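Local coordinates for adenosine deaminase 1 (Arthrobacter aurescens, PDB 3RYS), which probably catalyses the zinc-dependent hydrolytic deamination of adenine to hypoxanthine in purine salvage, and is seen here with zinc and adenine bound, at residues 64-69 against 279-284; 223-228 against 244-249; 251-256 against 283-288; 275-280 against 291-296. All blocks are in the same frame, centred on the assembly; numbering follows the deposited sequence.

Contact 1: 64-69 against 279-284; sequences DLYYAN and SDDPAY. With ZN (zinc ion), chain C; ADE (adenine), chain D.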
# COMPACT_ATOMS: atom_id res chain seq x y z
N ASP A 64 -9.15 7.15 -11.55
CA ASP A 64 -10.51 7.58 -11.87
C ASP A 64 -11.56 6.60 -11.32
O ASP A 64 -12.54 7.01 -10.70
CB ASP A 64 -10.69 7.77 -13.37
CG ASP A 64 -9.95 9.00 -13.89
OD1 ASP A 64 -9.67 9.90 -13.08
OD2 ASP A 64 -9.65 9.05 -15.10
N LEU A 65 -11.35 5.31 -11.56
CA LEU A 65 -12.26 4.30 -11.04
C LEU A 65 -12.13 4.22 -9.51
O LEU A 65 -13.12 4.27 -8.78
CB LEU A 65 -11.96 2.94 -11.68
CG LEU A 65 -12.92 1.80 -11.33
CD1 LEU A 65 -14.30 2.08 -11.90
CD2 LEU A 65 -12.39 0.47 -11.85
N TYR A 66 -10.89 4.11 -9.05
CA TYR A 66 -10.53 4.08 -7.64
C TYR A 66 -11.26 5.14 -6.81
O TYR A 66 -11.80 4.86 -5.75
CB TYR A 66 -9.02 4.25 -7.53
CG TYR A 66 -8.43 4.42 -6.15
CD1 TYR A 66 -8.03 5.67 -5.70
CD2 TYR A 66 -8.23 3.32 -5.32
CE1 TYR A 66 -7.46 5.83 -4.45
CE2 TYR A 66 -7.67 3.47 -4.06
CZ TYR A 66 -7.29 4.73 -3.63
OH TYR A 66 -6.72 4.90 -2.39
N TYR A 67 -11.28 6.37 -7.32
CA TYR A 67 -11.98 7.47 -6.66
C TYR A 67 -13.50 7.37 -6.83
O TYR A 67 -14.26 7.65 -5.90
CB TYR A 67 -11.48 8.82 -7.16
CG TYR A 67 -10.06 9.10 -6.75
CD1 TYR A 67 -9.66 8.94 -5.43
CD2 TYR A 67 -9.11 9.52 -7.67
CE1 TYR A 67 -8.37 9.19 -5.04
CE2 TYR A 67 -7.81 9.78 -7.29
CZ TYR A 67 -7.44 9.61 -5.97
OH TYR A 67 -6.15 9.85 -5.57
N ALA A 68 -13.93 6.98 -8.03
CA ALA A 68 -15.36 6.86 -8.31
C ALA A 68 -16.01 5.90 -7.34
O ALA A 68 -17.10 6.16 -6.82
CB ALA A 68 -15.57 6.39 -9.74
N ASN A 69 -15.34 4.78 -7.08
CA ASN A 69 -15.90 3.73 -6.24
C ASN A 69 -16.06 4.13 -4.78
O ASN A 69 -16.88 3.56 -4.06
CB ASN A 69 -15.07 2.45 -6.36
CG ASN A 69 -15.32 1.72 -7.67
OD1 ASN A 69 -14.64 0.75 -7.99
ND2 ASN A 69 -16.31 2.19 -8.42
N SER A 279 0.54 -5.76 -2.38
CA SER A 279 -0.56 -5.88 -3.34
C SER A 279 -1.14 -4.52 -3.74
O SER A 279 -1.86 -4.41 -4.73
CB SER A 279 -1.65 -6.83 -2.83
OG SER A 279 -2.30 -6.32 -1.68
N ASP A 280 -0.82 -3.49 -2.95
CA ASP A 280 -1.14 -2.10 -3.28
C ASP A 280 -2.64 -1.80 -3.28
O ASP A 280 -3.16 -1.24 -2.31
CB ASP A 280 -0.51 -1.72 -4.63
CG ASP A 280 -0.55 -0.23 -4.90
OD1 ASP A 280 -0.40 0.17 -6.07
OD2 ASP A 280 -0.74 0.54 -3.94
N ASP A 281 -3.32 -2.16 -4.36
CA ASP A 281 -4.77 -2.01 -4.47
C ASP A 281 -5.38 -3.35 -4.90
O ASP A 281 -5.69 -3.56 -6.08
CB ASP A 281 -5.11 -0.90 -5.47
CG ASP A 281 -4.46 0.44 -5.13
OD1 ASP A 281 -5.03 1.18 -4.31
OD2 ASP A 281 -3.39 0.77 -5.70
N PRO A 282 -5.54 -4.28 -3.94
CA PRO A 282 -5.85 -5.70 -4.15
C PRO A 282 -7.13 -5.99 -4.94
O PRO A 282 -7.16 -6.96 -5.69
CB PRO A 282 -6.02 -6.23 -2.72
CG PRO A 282 -5.37 -5.24 -1.85
CD PRO A 282 -5.51 -3.93 -2.51
N ALA A 283 -8.16 -5.18 -4.77
CA ALA A 283 -9.44 -5.45 -5.42
C ALA A 283 -9.47 -4.91 -6.85
O ALA A 283 -10.43 -5.13 -7.58
CB ALA A 283 -10.59 -4.89 -4.60
N TYR A 284 -8.41 -4.22 -7.25
CA TYR A 284 -8.33 -3.63 -8.59
C TYR A 284 -7.32 -4.34 -9.50
O TYR A 284 -7.42 -4.27 -10.72
CB TYR A 284 -7.98 -2.14 -8.49
CG TYR A 284 -9.11 -1.29 -7.99
CD1 TYR A 284 -9.37 -1.19 -6.62
CD2 TYR A 284 -9.91 -0.57 -8.86
CE1 TYR A 284 -10.41 -0.41 -6.15
CE2 TYR A 284 -10.95 0.21 -8.40
CZ TYR A 284 -11.19 0.29 -7.04
OH TYR A 284 -12.22 1.07 -6.58
ZN ZN C . 0.18 2.63 -4.14
N9 ADE D . -3.46 5.70 -5.10
C8 ADE D . -3.80 4.42 -4.76
N7 ADE D . -2.95 3.50 -5.17
C5 ADE D . -1.97 4.24 -5.82
C6 ADE D . -0.78 3.87 -6.48
N6 ADE D . -0.38 2.60 -6.59
N1 ADE D . -0.03 4.85 -7.03
C2 ADE D . -0.45 6.12 -6.92
N3 ADE D . -1.55 6.60 -6.32
C4 ADE D . -2.27 5.60 -5.79

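Contact 2: 223-228 against 244-249; sequences HGIRCM and LTVCPL. With ADE (adenine), chain D.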
# COMPACT_ATOMS: atom_id res chain seq x y z
N HIS A 223 6.76 1.79 -4.29
CA HIS A 223 7.06 1.42 -5.68
C HIS A 223 8.57 1.50 -5.95
O HIS A 223 9.29 0.53 -5.73
CB HIS A 223 6.26 2.27 -6.68
CG HIS A 223 4.79 1.96 -6.70
ND1 HIS A 223 4.30 0.73 -7.06
CD2 HIS A 223 3.72 2.73 -6.40
CE1 HIS A 223 2.98 0.75 -6.98
NE2 HIS A 223 2.60 1.95 -6.59
N GLY A 224 9.03 2.64 -6.44
CA GLY A 224 10.45 2.87 -6.62
C GLY A 224 11.11 2.14 -7.78
O GLY A 224 12.33 2.16 -7.92
N ILE A 225 10.31 1.49 -8.63
CA ILE A 225 10.87 0.67 -9.69
C ILE A 225 11.64 1.47 -10.75
O ILE A 225 12.52 0.92 -11.43
CB ILE A 225 9.80 -0.19 -10.39
CG1 ILE A 225 8.72 0.71 -11.01
CG2 ILE A 225 9.20 -1.19 -9.41
CD1 ILE A 225 7.89 0.00 -12.07
N ARG A 226 11.32 2.75 -10.90
CA ARG A 226 12.00 3.56 -11.91
C ARG A 226 13.39 4.01 -11.46
O ARG A 226 14.10 4.69 -12.20
CB ARG A 226 11.15 4.75 -12.34
CG ARG A 226 10.01 4.37 -13.27
CD ARG A 226 9.46 5.58 -14.00
NE ARG A 226 10.46 6.19 -14.86
CZ ARG A 226 10.33 7.39 -15.42
NH1 ARG A 226 9.25 8.12 -15.19
NH2 ARG A 226 11.30 7.87 -16.20
N CYS A 227 13.78 3.60 -10.26
CA CYS A 227 15.12 3.90 -9.77
C CYS A 227 16.15 3.19 -10.63
O CYS A 227 17.31 3.60 -10.70
CB CYS A 227 15.27 3.44 -8.32
SG CYS A 227 15.38 1.65 -8.14
N MET A 228 15.73 2.11 -11.28
CA MET A 228 16.63 1.31 -12.11
C MET A 228 17.21 2.12 -13.27
O MET A 228 18.15 1.68 -13.92
CB MET A 228 15.91 0.07 -12.63
CG MET A 228 15.51 -0.93 -11.55
SD MET A 228 16.90 -1.87 -10.88
CE MET A 228 17.49 -0.77 -9.60
N LEU A 244 12.08 -0.55 -0.22
CA LEU A 244 11.29 -0.29 -1.42
C LEU A 244 10.05 -1.19 -1.46
O LEU A 244 10.16 -2.41 -1.58
CB LEU A 244 12.14 -0.49 -2.68
CG LEU A 244 12.70 0.77 -3.37
CD1 LEU A 244 13.46 1.65 -2.40
CD2 LEU A 244 13.56 0.40 -4.56
N THR A 245 8.87 -0.58 -1.34
CA THR A 245 7.65 -1.37 -1.33
C THR A 245 7.12 -1.66 -2.74
O THR A 245 6.22 -0.99 -3.25
CB THR A 245 6.57 -0.73 -0.42
OG1 THR A 245 6.18 0.55 -0.93
CG2 THR A 245 7.12 -0.55 0.99
N VAL A 246 7.70 -2.68 -3.37
CA VAL A 246 7.33 -3.07 -4.73
C VAL A 246 5.95 -3.73 -4.80
O VAL A 246 5.56 -4.49 -3.92
CB VAL A 246 8.36 -4.04 -5.34
CG1 VAL A 246 8.01 -4.33 -6.80
CG2 VAL A 246 9.77 -3.47 -5.22
N CYS A 247 5.21 -3.42 -5.87
CA CYS A 247 3.88 -3.98 -6.08
C CYS A 247 3.80 -4.56 -7.49
O CYS A 247 3.41 -3.87 -8.43
CB CYS A 247 2.80 -2.92 -5.89
SG CYS A 247 3.01 -1.92 -4.38
N PRO A 248 4.17 -5.85 -7.64
CA PRO A 248 4.31 -6.53 -8.94
C PRO A 248 3.06 -6.46 -9.83
O PRO A 248 3.15 -5.94 -10.94
CB PRO A 248 4.61 -7.97 -8.54
CG PRO A 248 5.26 -7.85 -7.18
CD PRO A 248 4.54 -6.72 -6.51
N LEU A 249 1.94 -6.97 -9.35
CA LEU A 249 0.70 -6.97 -10.12
C LEU A 249 0.22 -5.56 -10.42
O LEU A 249 -0.31 -5.28 -11.50
CB LEU A 249 -0.39 -7.74 -9.39
CG LEU A 249 -0.15 -9.24 -9.22
CD1 LEU A 249 -1.38 -9.91 -8.61
CD2 LEU A 249 0.22 -9.87 -10.56
N9 ADE D . -3.46 5.70 -5.10
C8 ADE D . -3.80 4.42 -4.76
N7 ADE D . -2.95 3.50 -5.17
C5 ADE D . -1.97 4.24 -5.82
C6 ADE D . -0.78 3.87 -6.48
N6 ADE D . -0.38 2.60 -6.59
N1 ADE D . -0.03 4.85 -7.03
C2 ADE D . -0.45 6.12 -6.92
N3 ADE D . -1.55 6.60 -6.32
C4 ADE D . -2.27 5.60 -5.79
O HOH W 1 6.23 -1.14 -7.51

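Contact 3: 251-256 against 283-288; sequences NVRLRA and AYFGGY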
# COMPACT_ATOMS: atom_id res chain seq x y z
N ASN A 251 2.03 -2.84 -10.93
CA ASN A 251 2.83 -2.31 -12.02
C ASN A 251 2.43 -2.88 -13.38
O ASN A 251 2.46 -2.18 -14.40
CB ASN A 251 4.32 -2.55 -11.76
CG ASN A 251 4.80 -1.89 -10.48
OD1 ASN A 251 4.20 -0.94 -10.00
ND2 ASN A 251 5.89 -2.41 -9.92
N VAL A 252 2.06 -4.15 -13.40
CA VAL A 252 1.64 -4.79 -14.64
C VAL A 252 0.29 -4.25 -15.09
O VAL A 252 0.13 -3.83 -16.24
CB VAL A 252 1.57 -6.33 -14.50
CG1 VAL A 252 0.84 -6.93 -15.70
CG2 VAL A 252 2.96 -6.92 -14.39
N ARG A 253 -0.68 -4.24 -14.19
CA ARG A 253 -2.04 -3.84 -14.54
C ARG A 253 -2.16 -2.34 -14.84
O ARG A 253 -3.13 -1.91 -15.46
CB ARG A 253 -3.02 -4.26 -13.44
CG ARG A 253 -3.35 -5.74 -13.46
CD ARG A 253 -4.28 -6.09 -14.62
NE ARG A 253 -5.56 -5.38 -14.52
CZ ARG A 253 -6.60 -5.80 -13.80
NH1 ARG A 253 -7.71 -5.07 -13.78
NH2 ARG A 253 -6.54 -6.93 -13.11
N LEU A 254 -1.18 -1.55 -14.42
CA LEU A 254 -1.17 -0.12 -14.70
C LEU A 254 -0.26 0.19 -15.88
O LEU A 254 -0.09 1.35 -16.26
CB LEU A 254 -0.72 0.68 -13.47
CG LEU A 254 -1.67 0.73 -12.28
CD1 LEU A 254 -1.23 1.79 -11.30
CD2 LEU A 254 -3.10 1.00 -12.75
N ARG A 255 0.32 -0.86 -16.45
CA ARG A 255 1.15 -0.77 -17.65
C ARG A 255 2.51 -0.10 -17.42
O ARG A 255 3.19 0.27 -18.38
CB ARG A 255 0.38 -0.07 -18.79
CG ARG A 255 -1.07 -0.51 -18.93
CD ARG A 255 -1.24 -2.02 -18.90
NE ARG A 255 -0.67 -2.70 -20.06
CZ ARG A 255 0.30 -3.60 -20.00
NH1 ARG A 255 0.83 -3.94 -18.84
NH2 ARG A 255 0.76 -4.17 -21.11
N ALA A 256 2.90 0.06 -16.16
CA ALA A 256 4.25 0.53 -15.85
C ALA A 256 5.24 -0.54 -16.29
O ALA A 256 6.37 -0.23 -16.68
CB ALA A 256 4.39 0.81 -14.37
N ALA A 283 -8.16 -5.18 -4.77
CA ALA A 283 -9.44 -5.45 -5.42
C ALA A 283 -9.47 -4.91 -6.85
O ALA A 283 -10.43 -5.13 -7.58
CB ALA A 283 -10.59 -4.89 -4.60
N TYR A 284 -8.41 -4.22 -7.25
CA TYR A 284 -8.33 -3.63 -8.59
C TYR A 284 -7.32 -4.34 -9.50
O TYR A 284 -7.42 -4.27 -10.72
CB TYR A 284 -7.98 -2.14 -8.49
CG TYR A 284 -9.11 -1.29 -7.99
CD1 TYR A 284 -9.37 -1.19 -6.62
CD2 TYR A 284 -9.91 -0.57 -8.86
CE1 TYR A 284 -10.41 -0.41 -6.15
CE2 TYR A 284 -10.95 0.21 -8.40
CZ TYR A 284 -11.19 0.29 -7.04
OH TYR A 284 -12.22 1.07 -6.58
N PHE A 285 -6.34 -5.01 -8.89
CA PHE A 285 -5.25 -5.60 -9.66
C PHE A 285 -5.31 -7.13 -9.61
O PHE A 285 -4.35 -7.81 -9.98
CB PHE A 285 -3.90 -5.07 -9.19
CG PHE A 285 -3.81 -3.57 -9.17
CD1 PHE A 285 -4.33 -2.82 -10.21
CD2 PHE A 285 -3.19 -2.91 -8.12
CE1 PHE A 285 -4.25 -1.43 -10.21
CE2 PHE A 285 -3.11 -1.52 -8.11
CZ PHE A 285 -3.64 -0.78 -9.15
N GLY A 286 -6.45 -7.65 -9.14
CA GLY A 286 -6.74 -9.07 -9.18
C GLY A 286 -5.90 -9.96 -8.29
O GLY A 286 -5.50 -11.05 -8.71
N GLY A 287 -5.63 -9.53 -7.06
CA GLY A 287 -4.83 -10.33 -6.16
C GLY A 287 -4.26 -9.62 -4.95
O GLY A 287 -3.92 -8.43 -4.99
N TYR A 288 -4.16 -10.36 -3.86
CA TYR A 288 -3.58 -9.86 -2.62
C TYR A 288 -2.09 -10.20 -2.57
O TYR A 288 -1.53 -10.67 -3.56
CB TYR A 288 -4.36 -10.41 -1.42
CG TYR A 288 -5.78 -9.88 -1.38
CD1 TYR A 288 -6.75 -10.36 -2.25
CD2 TYR A 288 -6.14 -8.87 -0.50
CE1 TYR A 288 -8.04 -9.87 -2.23
CE2 TYR A 288 -7.42 -8.37 -0.47
CZ TYR A 288 -8.37 -8.86 -1.34
OH TYR A 288 -9.65 -8.35 -1.30

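Contact 4: 275-280 against 291-296; sequences VCVNSD and DNFEQL. With ZN (zinc ion), chain C; ADE (adenine), chain D.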
# COMPACT_ATOMS: atom_id res chain seq x y z
N VAL A 275 14.00 -4.62 -1.08
CA VAL A 275 12.64 -4.66 -1.61
C VAL A 275 11.74 -5.66 -0.91
O VAL A 275 12.20 -6.65 -0.34
CB VAL A 275 12.64 -5.00 -3.11
CG1 VAL A 275 13.15 -3.82 -3.94
CG2 VAL A 275 13.47 -6.25 -3.37
N CYS A 276 10.44 -5.38 -0.95
CA CYS A 276 9.43 -6.31 -0.46
C CYS A 276 8.22 -6.31 -1.38
O CYS A 276 8.06 -5.42 -2.22
CB CYS A 276 9.03 -5.99 0.98
SG CYS A 276 8.21 -4.39 1.21
N VAL A 277 7.36 -7.31 -1.22
CA VAL A 277 6.22 -7.53 -2.11
C VAL A 277 4.92 -7.06 -1.47
O VAL A 277 4.62 -7.39 -0.32
CB VAL A 277 6.10 -9.03 -2.47
CG1 VAL A 277 4.88 -9.28 -3.34
CG2 VAL A 277 7.36 -9.50 -3.18
N ASN A 278 4.15 -6.28 -2.23
CA ASN A 278 2.90 -5.70 -1.74
C ASN A 278 1.80 -5.78 -2.80
O ASN A 278 2.10 -5.85 -4.00
CB ASN A 278 3.12 -4.25 -1.32
CG ASN A 278 4.26 -4.09 -0.33
OD1 ASN A 278 5.44 -4.11 -0.69
ND2 ASN A 278 3.91 -3.93 0.94
N SER A 279 0.54 -5.76 -2.38
CA SER A 279 -0.56 -5.88 -3.34
C SER A 279 -1.14 -4.52 -3.74
O SER A 279 -1.86 -4.41 -4.73
CB SER A 279 -1.65 -6.83 -2.83
OG SER A 279 -2.30 -6.32 -1.68
N ASP A 280 -0.82 -3.49 -2.95
CA ASP A 280 -1.14 -2.10 -3.28
C ASP A 280 -2.64 -1.80 -3.28
O ASP A 280 -3.16 -1.24 -2.31
CB ASP A 280 -0.51 -1.72 -4.63
CG ASP A 280 -0.55 -0.23 -4.90
OD1 ASP A 280 -0.40 0.17 -6.07
OD2 ASP A 280 -0.74 0.54 -3.94
N ASP A 291 -1.20 -13.57 -3.61
CA ASP A 291 -1.37 -13.70 -5.05
C ASP A 291 -0.16 -13.13 -5.78
O ASP A 291 0.27 -13.68 -6.79
CB ASP A 291 -2.64 -12.99 -5.51
CG ASP A 291 -3.90 -13.72 -5.09
OD1 ASP A 291 -4.00 -14.95 -5.34
OD2 ASP A 291 -4.80 -13.07 -4.52
N ASN A 292 0.39 -12.03 -5.26
CA ASN A 292 1.60 -11.47 -5.83
C ASN A 292 2.75 -12.46 -5.73
O ASN A 292 3.51 -12.63 -6.67
CB ASN A 292 1.98 -10.14 -5.16
CG ASN A 292 1.15 -8.96 -5.68
OD1 ASN A 292 1.62 -8.19 -6.53
ND2 ASN A 292 -0.07 -8.82 -5.18
N PHE A 293 2.86 -13.13 -4.59
CA PHE A 293 3.90 -14.13 -4.41
C PHE A 293 3.69 -15.30 -5.37
O PHE A 293 4.62 -15.72 -6.06
CB PHE A 293 3.93 -14.64 -2.97
CG PHE A 293 4.75 -13.79 -2.05
CD1 PHE A 293 4.16 -12.82 -1.27
CD2 PHE A 293 6.12 -13.97 -1.97
CE1 PHE A 293 4.92 -12.04 -0.42
CE2 PHE A 293 6.88 -13.19 -1.12
CZ PHE A 293 6.28 -12.23 -0.35
N GLU A 294 2.47 -15.81 -5.41
CA GLU A 294 2.12 -16.92 -6.29
C GLU A 294 2.58 -16.67 -7.72
O GLU A 294 3.13 -17.56 -8.37
CB GLU A 294 0.61 -17.17 -6.28
CG GLU A 294 0.18 -18.32 -7.17
CD GLU A 294 -1.32 -18.35 -7.38
OE1 GLU A 294 -1.99 -17.35 -7.05
OE2 GLU A 294 -1.82 -19.38 -7.88
N GLN A 295 2.34 -15.46 -8.21
CA GLN A 295 2.71 -15.11 -9.58
C GLN A 295 4.22 -14.97 -9.75
O GLN A 295 4.77 -15.32 -10.80
CB GLN A 295 1.98 -13.84 -10.03
CG GLN A 295 0.46 -14.00 -10.14
CD GLN A 295 0.06 -15.11 -11.10
OE1 GLN A 295 0.18 -16.30 -10.79
NE2 GLN A 295 -0.45 -14.73 -12.27
N LEU A 296 4.90 -14.47 -8.72
CA LEU A 296 6.35 -14.34 -8.75
C LEU A 296 7.01 -15.70 -8.87
O LEU A 296 8.00 -15.87 -9.59
CB LEU A 296 6.87 -13.64 -7.49
CG LEU A 296 6.53 -12.15 -7.37
CD1 LEU A 296 7.04 -11.60 -6.05
CD2 LEU A 296 7.09 -11.37 -8.55
ZN ZN C . 0.18 2.63 -4.14
N9 ADE D . -3.46 5.70 -5.10
C8 ADE D . -3.80 4.42 -4.76
N7 ADE D . -2.95 3.50 -5.17
C5 ADE D . -1.97 4.24 -5.82
C6 ADE D . -0.78 3.87 -6.48
N6 ADE D . -0.38 2.60 -6.59
N1 ADE D . -0.03 4.85 -7.03
C2 ADE D . -0.45 6.12 -6.92
N3 ADE D . -1.55 6.60 -6.32
C4 ADE D . -2.27 5.60 -5.79
O HOH W 2 -2.08 -6.98 -6.41

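Contact 1: 64-69 against 279-284
Tyr66 and Asp281 meet beside the bound adenine, Tyr66 CE2 lying 3.5 Å from Asp281 OD1 with the ring and carboxylate planes 76° apart. Each also touches the base. Adenine C8 lies over one face of the tyrosine ring, toward its rim, 3.7 Å from Tyr66 CZ, while Asp281 OD2 approaches adenine N7 to 2.8 Å. The preceding residue, Asp280, binds the zinc ion through OD2 at 2.3 Å; His19, His21, His199 and adenine N6 are the other ligands. Tyr66 CG, anti to the backbone N (chi1 173°), starts the ring off from the helix. A hydrogen bond between Tyr66 OH and Asp103 holds the far end.

A second shell backs this one. Tyr284 brings CE1 to the edge of the Tyr66 ring, 4.4 Å from Tyr66 CD2. Its own rim receives Leu65, whose CD2 is 3.7 Å from Tyr284 CE2. Tip to tip with Asn69, Tyr284 OH gives a weak hydrogen bond of 2.8 Å to Asn69 OD1, and Phe62 meets both tyrosine rings. An alanine in place of Tyr66 would probably leave the C8 edge of adenine without the ring it abuts, and Asp103 without its hydroxyl partner. Helix 59-69 and the loop after strand 275-277 line the purine pocket; a zinc-binding aspartate just past the last barrel strand is characteristic of the adenosine deaminase family.

Contact 2: 223-228 against 244-249
His223 packs its imidazole beside Cys247, although its CB starts out pointing away from residues 244-249. CG, anti to the carbonyl carbon (chi1 -70°), starts the ring back toward them. At ND1 the ring meets a water 2.7 Å away, near the ring plane; that water accepts from Cys247 N at 3.0 Å, bridging the two segments. CE1 is the atom nearest the thiol, 3.7 Å from Cys247 SG, which sits oblique to the ring, 41° off its normal. CD2 lies toward adenine at longer range, and the tip, NE2, comes within 3.1 Å of adenine N6 at the ring edge.

Behind the side chain, His223 N donates to Thr245 O at 3.0 Å from above the carbonyl plane, 56° out of it. Further on, Gly224 O is 4.0 Å from Leu244 CD2, the same methyl that meets Cys227 SG, and Ile225 CG2 lies against Val246 CG1. Thr245 OG1 turns elsewhere, to Asp222 and to the zinc ligand His19. The Thr245 bond fixes only the backbone; the water at ND1 and the packing of Cys247 SG probably limit the ring's rotation, leaving NE2 toward the substrate amino group, consistent with the predicted importance of His223 in catalysis.

Contact 3: 251-256 against 283-288
Leu254 and Phe285 cross obliquely, and their meeting is the apolar part of this contact. Leu254 CD2 lies 3.7 Å from Phe285 CE1, and its CG is 4.0 Å from Phe285 CZ, so the isobutyl group bears on the outer end of the ring at a slant. Nearer the phenylalanine backbone, Phe285 CD1 meets Arg253 CB at 3.8 Å. Two successive residues, one closing helix 248-253 and one just past it, therefore touch the same ring at different points.

The rest of Arg253 brings a charged group. Its chain bends at chi2 (-74°) and again at chi3 (-61°), and the guanidinium lays one face over Tyr284 O and Phe285 CA. Arg253 NH1 is 3.2 Å from Tyr284 O, but the angle is too poor for a hydrogen bond; that nitrogen is instead bonded to Tyr54 O. Gly286, at positive phi, turns the loop past Arg253 NH2.

The helix ends in a Schellman motif at Arg255: Arg255 N donates to Val252 O at 3.0 Å and Ala256 N, weakly, to Asn251 O at 2.9 Å. Separately, the side-chain atom Arg255 NH1 donates to Val252 O at 2.7 Å. Leu254 and Phe285 also touch Phe62 of helix 59-69. Across the two segments, then, cohesion rests on apolar contact and a flat cation lying over backbone, with the directional bond of Arg253 made to a third part of the chain.

Contact 4: 275-280 against 291-296
Val277 and the side chains of Asn292, Phe293 and Leu296 join the last strand of the TIM barrel, 275-277, to helix 289-300 that follows it. The strand and helix segment axes approach to 10.1 Å at 108°. Val277 carries the contact with three atoms. CG1, anti to the backbone N (chi1 177°), lies 3.5 Å from Asn292 CB, the two side chains sliding past each other in opposite directions. It also lies over one face of the Phe293 ring, offset toward the rim. CB makes an off-centre CH-pi contact, 4.2 Å from the ring centroid. CG2 meets Leu296 CD1 tip to tip at 3.6 Å. An alanine in place of Phe293 would probably leave Val277 without its aromatic cover and open a gap between strand and helix.

Asn292 ND2 donates to a water at 3.0 Å that lies 3.1 Å from Ser279 O. Asn292 ND2 is also hydrogen-bonded to Tyr288 O, its strongest partner, and OD1 takes the N-H of Leu249. Ser279 OG is hydrogen-bonded to Glu17, and Asp280, the next residue, is a zinc ligand. Strand 275-277 runs parallel to 244-246; Val277 also touches Leu310 of helix 304-317, and Leu296 touches Leu265 of helix 265-270.

How the contacts relate
All four contacts are largely buried; contact 3 alone has an exposed residue among those that touch, Gly286, beside the partly exposed Arg253. Contacts 1 and 4 share Ser279 and Asp280, so the turn that supplies a zinc ligand faces the pocket in one and continues from the strand packed on helix 289-300 in the other. Contacts 1 and 3 share Tyr284. Contacts 2 and 4 rest on the neighbouring strands 244-246 and 275-277, joined by a probable hydrogen bond from Cys276 N to Leu244 O. Contacts 1 and 2 bring aromatic and polar groups to adenine, contact 3 pairs apolar packing with a guanidinium, and contact 4 joins an apolar patch to a buried asparagine and a water bridge.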